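Local coordinates for DNA topoisomerase 2-associated protein PAT1 (Saccharomyces cerevisiae, PDB 4OGP) that activates mRNA decapping and represses translation, its C-terminal domain displaying two conserved regions involved in recruiting decapping factors, at residues I83-S88 and I144-V149; L139-I144 and N191-K196; I164-A169 and A237-S242; Y231-L236 and Q302-F307. All blocks are in the same frame, centred on the assembly; numbering follows the deposited sequence.

Interaction 1: I83-S88 and I144-V149; sequences IFNELS and IRNNNV
Residues of 83-88 grip the side-chain amide of N147 at both ends. Its nitrogen gives a nearly straight hydrogen bond to a carbonyl of helix 73-86, N147 ND2 to F84 O at 2.9 Å (N-H...O 165°), with the acceptor lying in the amide plane; ND2 also bonds back to L143 O of helix 133-145. Its oxygen takes two donors from one residue. The hydroxyl of S88 meets N147 OD1 at 2.8 Å on a lone pair in the carbonyl plane, while S88 N reaches N147 OD1 at 3.0 Å from 33° off that plane. A first torsion of 53° sets S88 OG there, between the backbone N and the carbonyl carbon. A water 2.7 Å from both N85 O and N147 OD1 probably links them, though its protons have other acceptors in reach. L87 CB only brushes the amide oxygen, 3.7 Å from N147 OD1. An alanine at N147 would remove the amide and would probably leave F84 O and both S88 donors without their mate across the contact. Bonded at both ends, the amide has little freedom to flip and pins the turn after helix 133-145 to residues 84-88.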
loop_
_atom_site.group_PDB
_atom_site.type_symbol
_atom_site.label_atom_id
_atom_site.label_comp_id
_atom_site.label_asym_id
_atom_site.label_seq_id
_atom_site.Cartn_x
_atom_site.Cartn_y
_atom_site.Cartn_z
ATOM N N ILE A 83 -7.002 13.800 -2.036
ATOM C CA ILE A 83 -6.363 12.868 -1.123
ATOM C C ILE A 83 -4.852 12.749 -1.340
ATOM O O ILE A 83 -4.070 12.882 -0.394
ATOM C CB ILE A 83 -6.989 11.491 -1.254
ATOM C CG1 ILE A 83 -8.428 11.532 -0.726
ATOM C CG2 ILE A 83 -6.146 10.470 -0.521
ATOM C CD1 ILE A 83 -9.245 10.272 -0.996
ATOM N N PHE A 84 -4.456 12.486 -2.585
ATOM C CA PHE A 84 -3.047 12.311 -2.935
ATOM C C PHE A 84 -2.222 13.510 -2.498
ATOM O O PHE A 84 -1.119 13.363 -1.982
ATOM C CB PHE A 84 -2.891 12.089 -4.436
ATOM C CG PHE A 84 -3.154 10.680 -4.864
ATOM C CD1 PHE A 84 -2.728 10.226 -6.095
ATOM C CD2 PHE A 84 -3.825 9.807 -4.033
ATOM C CE1 PHE A 84 -2.969 8.923 -6.485
ATOM C CE2 PHE A 84 -4.068 8.510 -4.419
ATOM C CZ PHE A 84 -3.643 8.067 -5.644
ATOM N N ASN A 85 -2.800 14.691 -2.683
ATOM C CA ASN A 85 -2.230 15.943 -2.218
ATOM C C ASN A 85 -1.830 15.940 -0.753
ATOM O O ASN A 85 -0.810 16.513 -0.380
ATOM C CB ASN A 85 -3.236 17.064 -2.442
ATOM C CG ASN A 85 -2.889 17.921 -3.625
ATOM O OD1 ASN A 85 -2.626 19.113 -3.475
ATOM N ND2 ASN A 85 -2.874 17.322 -4.815
ATOM N N GLU A 86 -2.631 15.288 0.077
ATOM C CA GLU A 86 -2.500 15.442 1.519
ATOM C C GLU A 86 -2.010 14.194 2.221
ATOM O O GLU A 86 -1.926 14.172 3.452
ATOM C CB GLU A 86 -3.847 15.839 2.111
ATOM C CG GLU A 86 -4.378 17.149 1.587
ATOM C CD GLU A 86 -3.686 18.325 2.229
ATOM O OE1 GLU A 86 -2.947 18.105 3.215
ATOM O OE2 GLU A 86 -3.882 19.463 1.752
ATOM N N LEU A 87 -1.683 13.171 1.431
ATOM C CA LEU A 87 -1.418 11.825 1.933
ATOM C C LEU A 87 -0.563 11.771 3.184
ATOM O O LEU A 87 -0.971 11.209 4.195
ATOM C CB LEU A 87 -0.770 10.958 0.846
ATOM C CG LEU A 87 -1.564 9.755 0.320
ATOM C CD1 LEU A 87 -0.667 8.537 0.235
ATOM C CD2 LEU A 87 -2.779 9.451 1.184
ATOM N N SER A 88 0.618 12.373 3.122
ATOM C CA SER A 88 1.589 12.269 4.206
ATOM C C SER A 88 1.216 13.091 5.425
ATOM O O SER A 88 1.946 13.089 6.408
ATOM C CB SER A 88 2.986 12.679 3.728
ATOM O OG SER A 88 2.943 13.949 3.116
ATOM N N ILE A 144 4.190 12.471 -5.907
ATOM C CA ILE A 144 5.613 12.776 -5.772
ATOM C C ILE A 144 5.897 14.215 -5.353
ATOM O O ILE A 144 6.730 14.472 -4.483
ATOM C CB ILE A 144 6.371 12.523 -7.101
ATOM C CG1 ILE A 144 6.284 11.049 -7.499
ATOM C CG2 ILE A 144 7.830 12.977 -6.984
ATOM C CD1 ILE A 144 6.662 10.781 -8.955
ATOM N N ARG A 145 5.220 15.163 -5.985
ATOM C CA ARG A 145 5.567 16.570 -5.784
ATOM C C ARG A 145 5.031 17.165 -4.487
ATOM O O ARG A 145 5.566 18.144 -3.981
ATOM C CB ARG A 145 5.131 17.407 -6.992
ATOM C CG ARG A 145 6.290 17.771 -7.924
ATOM C CD ARG A 145 5.866 17.845 -9.387
ATOM N NE ARG A 145 4.562 18.479 -9.566
ATOM C CZ ARG A 145 4.054 18.813 -10.749
ATOM N NH1 ARG A 145 4.749 18.589 -11.857
ATOM N NH2 ARG A 145 2.853 19.378 -10.826
ATOM N N ASN A 146 3.978 16.568 -3.936
ATOM C CA ASN A 146 3.338 17.154 -2.762
ATOM C C ASN A 146 3.511 16.365 -1.466
ATOM O O ASN A 146 2.849 16.638 -0.469
ATOM C CB ASN A 146 1.858 17.388 -3.045
ATOM C CG ASN A 146 1.644 18.282 -4.239
ATOM O OD1 ASN A 146 1.890 19.483 -4.170
ATOM N ND2 ASN A 146 1.195 17.703 -5.347
ATOM N N ASN A 147 4.405 15.388 -1.483
ATOM C CA ASN A 147 4.616 14.545 -0.319
ATOM C C ASN A 147 6.078 14.207 -0.142
ATOM O O ASN A 147 6.834 14.147 -1.109
ATOM C CB ASN A 147 3.825 13.235 -0.441
ATOM C CG ASN A 147 2.326 13.448 -0.418
ATOM O OD1 ASN A 147 1.730 13.640 0.639
ATOM N ND2 ASN A 147 1.708 13.406 -1.586
ATOM N N ASN A 148 6.469 13.997 1.105
ATOM C CA ASN A 148 7.705 13.308 1.396
ATOM C C ASN A 148 7.501 11.854 0.976
ATOM O O ASN A 148 6.885 11.064 1.713
ATOM C CB ASN A 148 8.019 13.402 2.887
ATOM C CG ASN A 148 9.375 12.858 3.222
ATOM O OD1 ASN A 148 9.913 12.006 2.507
ATOM N ND2 ASN A 148 9.952 13.351 4.307
ATOM N N VAL A 149 7.999 11.516 -0.216
ATOM C CA VAL A 149 7.784 10.199 -0.787
ATOM C C VAL A 149 8.365 9.123 0.118
ATOM O O VAL A 149 7.724 8.094 0.363
ATOM C CB VAL A 149 8.378 10.081 -2.216
ATOM C CG1 VAL A 149 8.293 8.644 -2.706
ATOM C CG2 VAL A 149 7.646 11.000 -3.177
HETATM O O HOH W 1 0.833 15.916 1.698
#

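Interaction 2: L139-I144 and N191-K196; sequences LLLQLI and NEIYDK
This is an apolar helix-to-helix contact between helices 133-145 and 184-201 of the ARM-repeat fold, their short segments running in similar directions at 28° with axes 10.1 Å apart. I193 is the central side chain, its two branches used separately. The CG2 methyl meets I144 CD1 at 3.8 Å and L140 CD1 at 4.0 Å, both side chains coming in at a slant. The other branch turns to L141, whose side chain crosses it at about a right angle, with I193 CG1 4.0 Å from L141 CD1. L141 CG stands opposite its own backbone N (chi1 -163°), which swings the two methyls over toward I193 and K196. I144 CD1 also rests 3.6 Å from the backbone oxygen I193 O. K196 closes the exposed margin: its extended chain runs obliquely across L141, K196 CD and K196 NZ each 3.7 Å from L141 CD1, and its CB lies 4.1 Å from I144 CG2. On the inner side L140 continues onto L165 and I166 of helix 156-170. The joint therefore rests on branched aliphatic groups fitted against one another, while at the exposed rim one methyl of L141 is met by both a methylene and the ammonium group of K196.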
loop_
_atom_site.group_PDB
_atom_site.type_symbol
_atom_site.label_atom_id
_atom_site.label_comp_id
_atom_site.label_asym_id
_atom_site.label_seq_id
_atom_site.Cartn_x
_atom_site.Cartn_y
_atom_site.Cartn_z
ATOM N N LEU A 139 -1.677 11.444 -11.367
ATOM C CA LEU A 139 -1.843 11.066 -9.968
ATOM C C LEU A 139 -0.505 10.745 -9.304
ATOM O O LEU A 139 -0.230 11.203 -8.196
ATOM C CB LEU A 139 -2.839 9.909 -9.826
ATOM C CG LEU A 139 -4.300 10.357 -9.938
ATOM C CD1 LEU A 139 -5.243 9.210 -9.691
ATOM C CD2 LEU A 139 -4.590 11.499 -8.976
ATOM N N LEU A 140 0.327 9.969 -9.989
ATOM C CA LEU A 140 1.684 9.701 -9.505
ATOM C C LEU A 140 2.464 10.988 -9.262
ATOM O O LEU A 140 3.154 11.146 -8.244
ATOM C CB LEU A 140 2.442 8.848 -10.521
ATOM C CG LEU A 140 2.801 7.409 -10.152
ATOM C CD1 LEU A 140 3.762 6.847 -11.188
ATOM C CD2 LEU A 140 3.402 7.320 -8.756
ATOM N N LEU A 141 2.354 11.906 -10.215
ATOM C CA LEU A 141 3.101 13.154 -10.183
ATOM C C LEU A 141 2.624 14.024 -9.023
ATOM O O LEU A 141 3.425 14.659 -8.339
ATOM C CB LEU A 141 2.962 13.882 -11.529
ATOM C CG LEU A 141 3.946 15.002 -11.875
ATOM C CD1 LEU A 141 5.371 14.620 -11.497
ATOM C CD2 LEU A 141 3.862 15.334 -13.354
ATOM N N GLN A 142 1.315 14.042 -8.796
ATOM C CA GLN A 142 0.762 14.742 -7.640
ATOM C C GLN A 142 1.305 14.137 -6.357
ATOM O O GLN A 142 1.668 14.858 -5.426
ATOM C CB GLN A 142 -0.761 14.666 -7.633
ATOM C CG GLN A 142 -1.453 15.930 -8.094
ATOM C CD GLN A 142 -2.957 15.769 -8.114
ATOM O OE1 GLN A 142 -3.471 14.670 -7.920
ATOM N NE2 GLN A 142 -3.673 16.868 -8.344
ATOM N N LEU A 143 1.369 12.809 -6.319
ATOM C CA LEU A 143 1.905 12.101 -5.162
ATOM C C LEU A 143 3.346 12.521 -4.879
ATOM O O LEU A 143 3.678 12.900 -3.760
ATOM C CB LEU A 143 1.823 10.590 -5.373
ATOM C CG LEU A 143 1.872 9.737 -4.110
ATOM C CD1 LEU A 143 0.672 10.045 -3.238
ATOM C CD2 LEU A 143 1.912 8.267 -4.453
ATOM N N ILE A 144 4.190 12.471 -5.907
ATOM C CA ILE A 144 5.613 12.776 -5.772
ATOM C C ILE A 144 5.897 14.215 -5.353
ATOM O O ILE A 144 6.730 14.472 -4.483
ATOM C CB ILE A 144 6.371 12.523 -7.101
ATOM C CG1 ILE A 144 6.284 11.049 -7.499
ATOM C CG2 ILE A 144 7.830 12.977 -6.984
ATOM C CD1 ILE A 144 6.662 10.781 -8.955
ATOM N N ASN A 191 8.790 8.203 -18.266
ATOM C CA ASN A 191 10.220 8.269 -17.947
ATOM C C ASN A 191 10.608 9.414 -17.005
ATOM O O ASN A 191 11.349 9.202 -16.044
ATOM C CB ASN A 191 11.079 8.297 -19.218
ATOM C CG ASN A 191 11.609 6.929 -19.582
ATOM O OD1 ASN A 191 12.408 6.352 -18.839
ATOM N ND2 ASN A 191 11.172 6.398 -20.724
ATOM N N GLU A 192 10.105 10.616 -17.268
ATOM C CA GLU A 192 10.373 11.757 -16.392
ATOM C C GLU A 192 9.832 11.521 -14.990
ATOM O O GLU A 192 10.497 11.793 -14.001
ATOM C CB GLU A 192 9.705 13.029 -16.914
ATOM C CG GLU A 192 9.956 13.386 -18.358
ATOM C CD GLU A 192 8.989 14.465 -18.828
ATOM O OE1 GLU A 192 8.602 15.317 -17.996
ATOM O OE2 GLU A 192 8.599 14.451 -20.016
ATOM N N ILE A 193 8.592 11.047 -14.921
ATOM C CA ILE A 193 7.925 10.811 -13.645
ATOM C C ILE A 193 8.613 9.705 -12.853
ATOM O O ILE A 193 8.903 9.876 -11.670
ATOM C CB ILE A 193 6.420 10.505 -13.843
ATOM C CG1 ILE A 193 5.687 11.778 -14.277
ATOM C CG2 ILE A 193 5.811 9.946 -12.564
ATOM C CD1 ILE A 193 4.348 11.522 -14.909
ATOM N N TYR A 194 8.886 8.577 -13.502
ATOM C CA TYR A 194 9.645 7.515 -12.845
ATOM C C TYR A 194 10.952 8.059 -12.279
ATOM O O TYR A 194 11.329 7.747 -11.149
ATOM C CB TYR A 194 9.954 6.358 -13.799
ATOM C CG TYR A 194 10.689 5.232 -13.111
ATOM C CD1 TYR A 194 9.991 4.162 -12.539
ATOM C CD2 TYR A 194 12.082 5.243 -13.008
ATOM C CE1 TYR A 194 10.661 3.140 -11.893
ATOM C CE2 TYR A 194 12.756 4.233 -12.364
ATOM C CZ TYR A 194 12.051 3.180 -11.809
ATOM O OH TYR A 194 12.736 2.160 -11.176
ATOM N N ASP A 195 11.648 8.861 -13.079
ATOM C CA ASP A 195 12.905 9.465 -12.642
ATOM C C ASP A 195 12.719 10.339 -11.417
ATOM O O ASP A 195 13.580 10.366 -10.541
ATOM C CB ASP A 195 13.550 10.292 -13.760
ATOM C CG ASP A 195 14.367 9.444 -14.709
ATOM O OD1 ASP A 195 14.855 8.377 -14.273
ATOM O OD2 ASP A 195 14.523 9.837 -15.889
ATOM N N LYS A 196 11.607 11.063 -11.366
ATOM C CA LYS A 196 11.341 11.911 -10.209
ATOM C C LYS A 196 11.116 11.022 -9.000
ATOM O O LYS A 196 11.699 11.234 -7.943
ATOM C CB LYS A 196 10.113 12.800 -10.426
ATOM C CG LYS A 196 10.274 13.915 -11.425
ATOM C CD LYS A 196 9.105 14.894 -11.334
ATOM C CE LYS A 196 9.142 15.934 -12.453
ATOM N NZ LYS A 196 8.068 16.961 -12.281
#

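Interaction 3: I164-A169 and A237-S242; sequences ILISRA and ASLALS
I166 supplies nearly all the apolar contact through one methyl, CD1, which butts against the backbone of helix 230-241. I166 CD1 lies 3.7 Å from S238 O and 3.8 Å from L239 N, so it rests on the peptide linking these two residues. Its CG1 branch stands between the backbone N and the carbonyl carbon (chi1 64°), and with chi2 fully extended the chain reaches straight across. Side-chain partners are more distant: I166 CD1 is 4.1 Å from S238 CB and 4.3 Å from L239 CD1. The two helical segments cross at 40° with axes 9.5 Å apart, part of the succession of packed helices that makes up the ARM-repeat fold; W190 and L197 of helix 184-201 also touch I166. The polar side chains meet more loosely. S167 CB lies 4.2 Å from S238 OG, a hydroxyl whose weak hydrogen bond comes from Q234 NE2, one turn earlier on its own helix. Farther along, S242 OG approaches I166 O no nearer than 4.1 Å, and this hydroxyl is buried without a hydrogen-bonding partner anywhere in the model, while W190 and Y194 touch the same side chain.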
loop_
_atom_site.group_PDB
_atom_site.type_symbol
_atom_site.label_atom_id
_atom_site.label_comp_id
_atom_site.label_asym_id
_atom_site.label_seq_id
_atom_site.Cartn_x
_atom_site.Cartn_y
_atom_site.Cartn_z
ATOM N N ILE A 164 0.761 0.036 -6.740
ATOM C CA ILE A 164 -0.455 0.004 -7.547
ATOM C C ILE A 164 -0.368 0.999 -8.701
ATOM O O ILE A 164 -0.679 0.659 -9.844
ATOM C CB ILE A 164 -1.715 0.265 -6.698
ATOM C CG1 ILE A 164 -2.306 -1.065 -6.230
ATOM C CG2 ILE A 164 -2.773 1.021 -7.494
ATOM C CD1 ILE A 164 -3.112 -0.931 -4.971
ATOM N N LEU A 165 0.080 2.218 -8.400
ATOM C CA LEU A 165 0.177 3.261 -9.412
ATOM C C LEU A 165 1.181 2.893 -10.488
ATOM O O LEU A 165 0.870 2.978 -11.672
ATOM C CB LEU A 165 0.546 4.602 -8.795
ATOM C CG LEU A 165 -0.528 5.342 -8.003
ATOM C CD1 LEU A 165 0.064 6.617 -7.410
ATOM C CD2 LEU A 165 -1.744 5.652 -8.869
ATOM N N ILE A 166 2.379 2.476 -10.094
ATOM C CA ILE A 166 3.390 2.179 -11.111
ATOM C C ILE A 166 3.075 0.890 -11.875
ATOM O O ILE A 166 3.287 0.822 -13.082
ATOM C CB ILE A 166 4.860 2.208 -10.588
ATOM C CG1 ILE A 166 5.122 1.133 -9.538
ATOM C CG2 ILE A 166 5.238 3.603 -10.038
ATOM C CD1 ILE A 166 6.565 1.179 -9.028
ATOM N N SER A 167 2.533 -0.114 -11.188
ATOM C CA SER A 167 2.175 -1.357 -11.869
ATOM C C SER A 167 1.026 -1.132 -12.848
ATOM O O SER A 167 0.965 -1.786 -13.883
ATOM C CB SER A 167 1.840 -2.478 -10.884
ATOM O OG SER A 167 0.459 -2.483 -10.574
ATOM N N ARG A 168 0.135 -0.196 -12.530
ATOM C CA ARG A 168 -0.934 0.196 -13.450
ATOM C C ARG A 168 -0.377 0.993 -14.628
ATOM O O ARG A 168 -0.911 0.953 -15.734
ATOM C CB ARG A 168 -1.985 1.039 -12.727
ATOM C CG ARG A 168 -3.233 1.288 -13.552
ATOM C CD ARG A 168 -3.988 -0.014 -13.772
ATOM N NE ARG A 168 -4.981 0.073 -14.841
ATOM C CZ ARG A 168 -5.681 -0.971 -15.276
ATOM N NH1 ARG A 168 -5.486 -2.161 -14.724
ATOM N NH2 ARG A 168 -6.572 -0.831 -16.256
ATOM N N ALA A 169 0.689 1.735 -14.372
ATOM C CA ALA A 169 1.379 2.467 -15.426
ATOM C C ALA A 169 2.053 1.479 -16.381
ATOM O O ALA A 169 1.844 1.526 -17.592
ATOM C CB ALA A 169 2.394 3.383 -14.819
ATOM N N ALA A 237 10.002 -5.295 -6.683
ATOM C CA ALA A 237 9.850 -5.933 -7.989
ATOM C C ALA A 237 9.233 -4.978 -9.010
ATOM O O ALA A 237 9.689 -4.888 -10.153
ATOM C CB ALA A 237 9.011 -7.221 -7.877
ATOM N N SER A 238 8.203 -4.253 -8.594
ATOM C CA SER A 238 7.544 -3.321 -9.500
ATOM C C SER A 238 8.387 -2.070 -9.755
ATOM O O SER A 238 8.341 -1.506 -10.844
ATOM C CB SER A 238 6.165 -2.926 -8.971
ATOM O OG SER A 238 5.262 -4.025 -8.976
ATOM N N LEU A 239 9.141 -1.625 -8.750
ATOM C CA LEU A 239 10.038 -0.494 -8.934
ATOM C C LEU A 239 11.120 -0.897 -9.945
ATOM O O LEU A 239 11.446 -0.147 -10.874
ATOM C CB LEU A 239 10.683 -0.078 -7.599
ATOM C CG LEU A 239 11.497 1.227 -7.643
ATOM C CD1 LEU A 239 10.588 2.400 -7.928
ATOM C CD2 LEU A 239 12.263 1.463 -6.339
ATOM N N ALA A 240 11.648 -2.104 -9.765
ATOM C CA ALA A 240 12.704 -2.631 -10.620
ATOM C C ALA A 240 12.223 -2.881 -12.049
ATOM O O ALA A 240 12.958 -2.657 -13.011
ATOM C CB ALA A 240 13.255 -3.901 -10.026
ATOM N N LEU A 241 10.987 -3.348 -12.192
ATOM C CA LEU A 241 10.460 -3.681 -13.509
ATOM C C LEU A 241 10.142 -2.428 -14.317
ATOM O O LEU A 241 10.082 -2.464 -15.538
ATOM C CB LEU A 241 9.218 -4.570 -13.375
ATOM C CG LEU A 241 8.627 -5.142 -14.664
ATOM C CD1 LEU A 241 8.114 -6.550 -14.420
ATOM C CD2 LEU A 241 7.502 -4.241 -15.174
ATOM N N SER A 242 9.952 -1.315 -13.623
ATOM C CA SER A 242 9.502 -0.084 -14.246
ATOM C C SER A 242 10.708 0.784 -14.628
ATOM O O SER A 242 10.575 1.809 -15.291
ATOM C CB SER A 242 8.605 0.671 -13.259
ATOM O OG SER A 242 7.297 0.806 -13.762
#

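Interaction 4: Y231-L236 and Q302-F307; sequences YIWQFL and QDLNLF
W233 and F307 are brought together by opposite choices of first torsion: W233 CG lies beside its backbone N (chi1 -67°), F307 CG across from its own (chi1 167°), and each ring crosses to the other helix. Their planes are inclined at 44°, the F307 centroid 5.9 Å from that of the six-membered ring of W233, an oblique pair in which F307 CB comes 3.9 Å from W233 CE3. One indole face receives L304 in a CH-pi contact, its CD1 4.3 Å from the six-membered ring's centroid. At the other end of the residue, W233 CB sits 3.4 Å from D303 O. F307 CD2 also meets the indole, while F307 CD1, across the ring, lies 3.6 Å from L236 CB. Along the exposed margin L306 CD2 leans on the amide of Q234, 3.3 Å from OE1. Beyond these segments, F209 meets W233 edge-to-face and I259 touches both W233 and L304. Putting an alanine at W233 would probably open a gap between the helices, leaving the L304 methyl without its aromatic face and F307 without its indole neighbour. Dispersion and CH-pi contact thus hold helices 230-241 and 284-310 together, nearly parallel with axes 8.3 Å apart here.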
loop_
_atom_site.group_PDB
_atom_site.type_symbol
_atom_site.label_atom_id
_atom_site.label_comp_id
_atom_site.label_asym_id
_atom_site.label_seq_id
_atom_site.Cartn_x
_atom_site.Cartn_y
_atom_site.Cartn_z
ATOM N N TYR A 231 4.544 -7.432 0.641
ATOM C CA TYR A 231 4.256 -6.116 0.077
ATOM C C TYR A 231 5.539 -5.307 -0.151
ATOM O O TYR A 231 5.592 -4.450 -1.032
ATOM C CB TYR A 231 3.278 -5.335 0.969
ATOM C CG TYR A 231 3.876 -4.808 2.260
ATOM C CD1 TYR A 231 4.126 -3.448 2.430
ATOM C CD2 TYR A 231 4.196 -5.670 3.301
ATOM C CE1 TYR A 231 4.677 -2.958 3.614
ATOM C CE2 TYR A 231 4.745 -5.198 4.481
ATOM C CZ TYR A 231 4.981 -3.843 4.638
ATOM O OH TYR A 231 5.548 -3.385 5.810
ATOM N N ILE A 232 6.564 -5.567 0.649
ATOM C CA ILE A 232 7.832 -4.854 0.480
ATOM C C ILE A 232 8.534 -5.337 -0.778
ATOM O O ILE A 232 8.960 -4.545 -1.607
ATOM C CB ILE A 232 8.769 -5.041 1.682
ATOM C CG1 ILE A 232 8.109 -4.503 2.965
ATOM C CG2 ILE A 232 10.111 -4.349 1.407
ATOM C CD1 ILE A 232 8.948 -4.689 4.239
ATOM N N TRP A 233 8.632 -6.654 -0.931
ATOM C CA TRP A 233 9.310 -7.221 -2.094
ATOM C C TRP A 233 8.526 -6.981 -3.378
ATOM O O TRP A 233 9.090 -6.898 -4.470
ATOM C CB TRP A 233 9.569 -8.704 -1.874
ATOM C CG TRP A 233 10.551 -8.941 -0.777
ATOM C CD1 TRP A 233 10.282 -9.385 0.478
ATOM C CD2 TRP A 233 11.963 -8.731 -0.838
ATOM N NE1 TRP A 233 11.435 -9.477 1.206
ATOM C CE2 TRP A 233 12.488 -9.078 0.424
ATOM C CE3 TRP A 233 12.836 -8.280 -1.832
ATOM C CZ2 TRP A 233 13.845 -8.982 0.722
ATOM C CZ3 TRP A 233 14.184 -8.196 -1.543
ATOM C CH2 TRP A 233 14.676 -8.544 -0.269
ATOM N N GLN A 234 7.213 -6.875 -3.238
ATOM C CA GLN A 234 6.337 -6.627 -4.377
ATOM C C GLN A 234 6.610 -5.219 -4.900
ATOM O O GLN A 234 6.735 -4.994 -6.110
ATOM C CB GLN A 234 4.867 -6.781 -3.949
ATOM C CG GLN A 234 3.862 -6.443 -5.036
ATOM C CD GLN A 234 4.095 -7.242 -6.311
ATOM O OE1 GLN A 234 3.748 -8.428 -6.392
ATOM N NE2 GLN A 234 4.689 -6.598 -7.313
ATOM N N PHE A 235 6.700 -4.279 -3.967
ATOM C CA PHE A 235 7.092 -2.909 -4.273
ATOM C C PHE A 235 8.436 -2.817 -5.005
ATOM O O PHE A 235 8.571 -2.059 -5.958
ATOM C CB PHE A 235 7.168 -2.052 -3.004
ATOM C CG PHE A 235 7.818 -0.722 -3.235
ATOM C CD1 PHE A 235 7.123 0.296 -3.859
ATOM C CD2 PHE A 235 9.148 -0.497 -2.855
ATOM C CE1 PHE A 235 7.730 1.526 -4.089
ATOM C CE2 PHE A 235 9.752 0.715 -3.080
ATOM C CZ PHE A 235 9.054 1.736 -3.692
ATOM N N LEU A 236 9.414 -3.588 -4.541
ATOM C CA LEU A 236 10.745 -3.584 -5.132
ATOM C C LEU A 236 10.708 -4.175 -6.533
ATOM O O LEU A 236 11.302 -3.628 -7.457
ATOM C CB LEU A 236 11.729 -4.358 -4.252
ATOM C CG LEU A 236 12.184 -3.643 -2.979
ATOM C CD1 LEU A 236 12.883 -4.623 -2.035
ATOM C CD2 LEU A 236 13.093 -2.412 -3.315
ATOM N N GLN A 302 9.767 -17.376 -2.113
ATOM C CA GLN A 302 8.840 -16.904 -3.134
ATOM C C GLN A 302 8.867 -15.384 -3.270
ATOM O O GLN A 302 8.906 -14.846 -4.376
ATOM C CB GLN A 302 7.415 -17.414 -2.842
ATOM C CG GLN A 302 7.264 -18.888 -3.211
ATOM C CD GLN A 302 6.039 -19.543 -2.611
ATOM O OE1 GLN A 302 4.980 -18.925 -2.492
ATOM N NE2 GLN A 302 6.183 -20.806 -2.215
ATOM N N ASP A 303 8.843 -14.687 -2.145
ATOM C CA ASP A 303 8.777 -13.238 -2.189
ATOM C C ASP A 303 10.118 -12.636 -2.607
ATOM O O ASP A 303 10.163 -11.671 -3.370
ATOM C CB ASP A 303 8.239 -12.687 -0.866
ATOM C CG ASP A 303 6.846 -13.255 -0.528
ATOM O OD1 ASP A 303 6.125 -13.679 -1.470
ATOM O OD2 ASP A 303 6.487 -13.299 0.664
ATOM N N LEU A 304 11.208 -13.243 -2.160
ATOM C CA LEU A 304 12.533 -12.820 -2.609
ATOM C C LEU A 304 12.745 -13.055 -4.117
ATOM O O LEU A 304 13.315 -12.211 -4.825
ATOM C CB LEU A 304 13.624 -13.531 -1.805
ATOM C CG LEU A 304 15.053 -13.366 -2.345
ATOM C CD1 LEU A 304 15.500 -11.893 -2.311
ATOM C CD2 LEU A 304 16.002 -14.222 -1.538
ATOM N N ASN A 305 12.276 -14.198 -4.609
ATOM C CA ASN A 305 12.410 -14.507 -6.030
ATOM C C ASN A 305 11.516 -13.671 -6.947
ATOM O O ASN A 305 11.860 -13.430 -8.102
ATOM C CB ASN A 305 12.272 -16.025 -6.288
ATOM C CG ASN A 305 13.571 -16.756 -6.029
ATOM O OD1 ASN A 305 14.662 -16.224 -6.318
ATOM N ND2 ASN A 305 13.487 -17.935 -5.439
ATOM N N LEU A 306 10.380 -13.209 -6.439
ATOM C CA LEU A 306 9.586 -12.233 -7.185
ATOM C C LEU A 306 10.449 -11.030 -7.612
ATOM O O LEU A 306 10.394 -10.586 -8.761
ATOM C CB LEU A 306 8.398 -11.770 -6.346
ATOM C CG LEU A 306 7.421 -10.794 -6.996
ATOM C CD1 LEU A 306 6.566 -11.471 -8.073
ATOM C CD2 LEU A 306 6.549 -10.190 -5.910
ATOM N N PHE A 307 11.263 -10.527 -6.687
ATOM C CA PHE A 307 12.132 -9.379 -6.971
ATOM C C PHE A 307 13.344 -9.764 -7.824
ATOM O O PHE A 307 13.592 -9.151 -8.852
ATOM C CB PHE A 307 12.568 -8.691 -5.673
ATOM C CG PHE A 307 13.690 -7.721 -5.848
ATOM C CD1 PHE A 307 13.492 -6.524 -6.519
ATOM C CD2 PHE A 307 14.948 -7.999 -5.338
ATOM C CE1 PHE A 307 14.529 -5.629 -6.681
ATOM C CE2 PHE A 307 15.985 -7.102 -5.496
ATOM C CZ PHE A 307 15.778 -5.924 -6.170
#

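The four contacts form a chain of joints along the ARM-repeat helices. Interactions 1 and 2 share I144 and helix 133-145, with centres 11 Å apart; F84 CD1 packs 3.4 Å from L139 O, and the like charges R145 NH1 and K196 NZ come within 3.7 Å. Interaction 2 meets interaction 3 through Y194, whose OH is probably hydrogen-bonded to L239 O at 2.7 Å and whose CE1 packs 3.5 Å from S242 CB. Interactions 3 and 4 occupy successive turns of helix 230-241, their centres 12 Å apart, with A237 N 3.7 Å from F307 CD1. Interactions 1 and 4 do not touch, their centres being about 24 Å apart. An ethanediol, probably from crystallisation, lies about 4 Å from the L306 side chain.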